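Local coordinates for BluB-like flavoprotein (Clostridium difficile 630, PDB 3EO8), which binds flavin mononucleotide and, as a member of the nitroreductase family, probably acts as an oxidoreductase, at residues V49-R54 with L103-T108. Sequence-based numbering, arbitrary orientation.
Sequences VVIKRR and LVLVFT
The carbonyl oxygen of Val49 is gripped twice by the neighbouring strand: Leu105 N donates a hydrogen bond to Val49 O over 2.9 Å, and the CA-H of Val104 adds a weaker contact, with Val104 CA 3.3 Å from Val49 O. The return bond, from Val49 N to Leu105 O at 2.8 Å, is almost straight (175° at the hydrogen). Ile51 and Leu103 repeat this reciprocal pair, so four backbone bonds lock the register, and Val50 faces Val104 in the non-hydrogen-bonded pair between them. The beta-branched Val49, Val50 and Ile51 suit the extended backbone, and their apolar side chains suit a buried sheet.

Val49, Ile51, Leu103, Leu105 and Phe107 share one face. Ile51 has CG1 anti to its carbonyl carbon (chi1 -61°), which carries the delta methyl diagonally past Leu103 to Leu105, where Ile51 CD1 meets Leu105 CD1 at 3.8 Å. The same diagonal step recurs one pair along, where Val49 CG2 lies obliquely against the ring of Phe107, 3.9 Å from Phe107 CD1. Leu177 of helix 170-181 covers Leu105 and Phe107, whose long or flat side chains extend far enough from the sheet to meet it. On the reverse face, Val106 packs against helix 137-155.

Val49 and Val50 also pair in parallel with a strand of the second subunit, whose Ile218 packs on Val49 and Ile51. Strand 47-51, outermost within its own chain, is thus an inner strand of the dimer's sheet: an antiparallel core flanked by helices and extended by the partner's C-terminal strand, the arrangement characteristic of the dimeric nitroreductase fold.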
loop_
_atom_site.group_PDB
_atom_site.type_symbol
_atom_site.label_atom_id
_atom_site.label_comp_id
_atom_site.label_asym_id
_atom_site.label_seq_id
_atom_site.Cartn_x
_atom_site.Cartn_y
_atom_site.Cartn_z
ATOM N N VAL A 49 -15.224 -7.640 -2.393
ATOM C CA VAL A 49 -16.329 -8.568 -2.214
ATOM C C VAL A 49 -16.982 -8.303 -0.881
ATOM O O VAL A 49 -16.375 -8.489 0.156
ATOM C CB VAL A 49 -15.853 -10.036 -2.294
ATOM C CG1 VAL A 49 -17.026 -11.010 -2.121
ATOM C CG2 VAL A 49 -15.151 -10.273 -3.616
ATOM N N VAL A 50 -18.224 -7.825 -0.910
ATOM C CA VAL A 50 -18.890 -7.391 0.302
ATOM C C VAL A 50 -19.826 -8.464 0.861
ATOM O O VAL A 50 -20.770 -8.896 0.184
ATOM C CB VAL A 50 -19.716 -6.141 0.001
ATOM C CG1 VAL A 50 -20.416 -5.674 1.273
ATOM C CG2 VAL A 50 -18.810 -5.037 -0.531
ATOM N N ILE A 51 -19.572 -8.899 2.093
ATOM C CA ILE A 51 -20.329 -9.981 2.686
ATOM C C ILE A 51 -21.027 -9.543 3.944
ATOM O O ILE A 51 -20.402 -9.001 4.843
ATOM C CB ILE A 51 -19.401 -11.170 3.038
ATOM C CG1 ILE A 51 -18.746 -11.710 1.792
ATOM C CG2 ILE A 51 -20.186 -12.307 3.711
ATOM C CD1 ILE A 51 -17.511 -12.553 2.080
ATOM N N LYS A 52 -22.340 -9.797 3.994
ATOM C CA LYS A 52 -23.132 -9.662 5.204
ATOM C C LYS A 52 -23.720 -11.005 5.656
ATOM O O LYS A 52 -24.287 -11.096 6.756
ATOM C CB LYS A 52 -24.257 -8.635 4.988
ATOM C CG LYS A 52 -23.787 -7.181 4.926
ATOM C CD LYS A 52 -24.943 -6.247 4.557
ATOM C CE LYS A 52 -24.511 -4.812 4.363
ATOM N NZ LYS A 52 -25.724 -3.979 4.118
ATOM N N ARG A 53 -23.556 -12.039 4.837
ATOM C CA ARG A 53 -24.170 -13.336 5.135
ATOM C C ARG A 53 -23.418 -14.002 6.285
ATOM O O ARG A 53 -22.256 -14.346 6.164
ATOM C CB ARG A 53 -24.179 -14.228 3.884
ATOM C CG ARG A 53 -25.150 -15.389 3.971
ATOM C CD ARG A 53 -24.836 -16.483 2.953
ATOM N NE ARG A 53 -25.039 -16.052 1.574
ATOM C CZ ARG A 53 -24.428 -16.569 0.510
ATOM N NH1 ARG A 53 -23.513 -17.525 0.635
ATOM N NH2 ARG A 53 -24.711 -16.104 -0.691
ATOM N N ARG A 54 -24.099 -14.180 7.421
ATOM C CA ARG A 54 -23.423 -14.663 8.646
ATOM C C ARG A 54 -22.795 -16.019 8.442
ATOM O O ARG A 54 -21.672 -16.251 8.891
ATOM C CB ARG A 54 -24.341 -14.782 9.861
ATOM C CG ARG A 54 -24.944 -13.512 10.387
ATOM C CD ARG A 54 -23.902 -12.469 10.784
ATOM N NE ARG A 54 -22.745 -12.962 11.518
ATOM C CZ ARG A 54 -21.774 -12.159 11.970
ATOM N NH1 ARG A 54 -21.854 -10.837 11.791
ATOM N NH2 ARG A 54 -20.711 -12.682 12.598
ATOM N N LEU A 103 -18.120 -8.092 6.442
ATOM C CA LEU A 103 -16.774 -8.534 6.098
ATOM C C LEU A 103 -16.552 -8.181 4.631
ATOM O O LEU A 103 -17.336 -8.575 3.785
ATOM C CB LEU A 103 -16.602 -10.040 6.258
ATOM C CG LEU A 103 -15.240 -10.600 5.908
ATOM C CD1 LEU A 103 -14.175 -9.936 6.799
ATOM C CD2 LEU A 103 -15.231 -12.134 6.018
ATOM N N VAL A 104 -15.468 -7.466 4.335
ATOM C CA VAL A 104 -15.123 -7.178 2.954
ATOM C C VAL A 104 -13.847 -7.941 2.619
ATOM O O VAL A 104 -12.859 -7.840 3.324
ATOM C CB VAL A 104 -14.913 -5.695 2.717
ATOM C CG1 VAL A 104 -14.687 -5.445 1.231
ATOM C CG2 VAL A 104 -16.119 -4.872 3.271
ATOM N N LEU A 105 -13.865 -8.734 1.563
ATOM C CA LEU A 105 -12.674 -9.397 1.114
ATOM C C LEU A 105 -12.142 -8.564 -0.010
ATOM O O LEU A 105 -12.866 -8.303 -0.997
ATOM C CB LEU A 105 -12.968 -10.807 0.612
ATOM C CG LEU A 105 -13.682 -11.734 1.588
ATOM C CD1 LEU A 105 -13.907 -13.059 0.896
ATOM C CD2 LEU A 105 -12.923 -11.895 2.855
ATOM N N VAL A 106 -10.902 -8.124 0.138
ATOM C CA VAL A 106 -10.290 -7.286 -0.862
ATOM C C VAL A 106 -9.362 -8.161 -1.666
ATOM O O VAL A 106 -8.296 -8.595 -1.173
ATOM C CB VAL A 106 -9.532 -6.099 -0.266
ATOM C CG1 VAL A 106 -9.214 -5.176 -1.372
ATOM C CG2 VAL A 106 -10.415 -5.361 0.783
ATOM N N PHE A 107 -9.795 -8.449 -2.894
ATOM C CA PHE A 107 -8.995 -9.221 -3.846
ATOM C C PHE A 107 -8.078 -8.282 -4.616
ATOM O O PHE A 107 -8.365 -7.108 -4.781
ATOM C CB PHE A 107 -9.879 -9.999 -4.832
ATOM C CG PHE A 107 -10.413 -11.290 -4.273
ATOM C CD1 PHE A 107 -11.434 -11.287 -3.331
ATOM C CD2 PHE A 107 -9.874 -12.502 -4.659
ATOM C CE1 PHE A 107 -11.935 -12.484 -2.811
ATOM C CE2 PHE A 107 -10.332 -13.695 -4.132
ATOM C CZ PHE A 107 -11.376 -13.699 -3.206
ATOM N N THR A 108 -6.968 -8.821 -5.090
ATOM C CA THR A 108 -5.967 -8.038 -5.786
ATOM C C THR A 108 -5.281 -8.978 -6.796
ATOM O O THR A 108 -5.611 -10.158 -6.882
ATOM C CB THR A 108 -4.971 -7.393 -4.784
ATOM O OG1 THR A 108 -4.128 -6.452 -5.464
ATOM C CG2 THR A 108 -4.110 -8.465 -4.067
#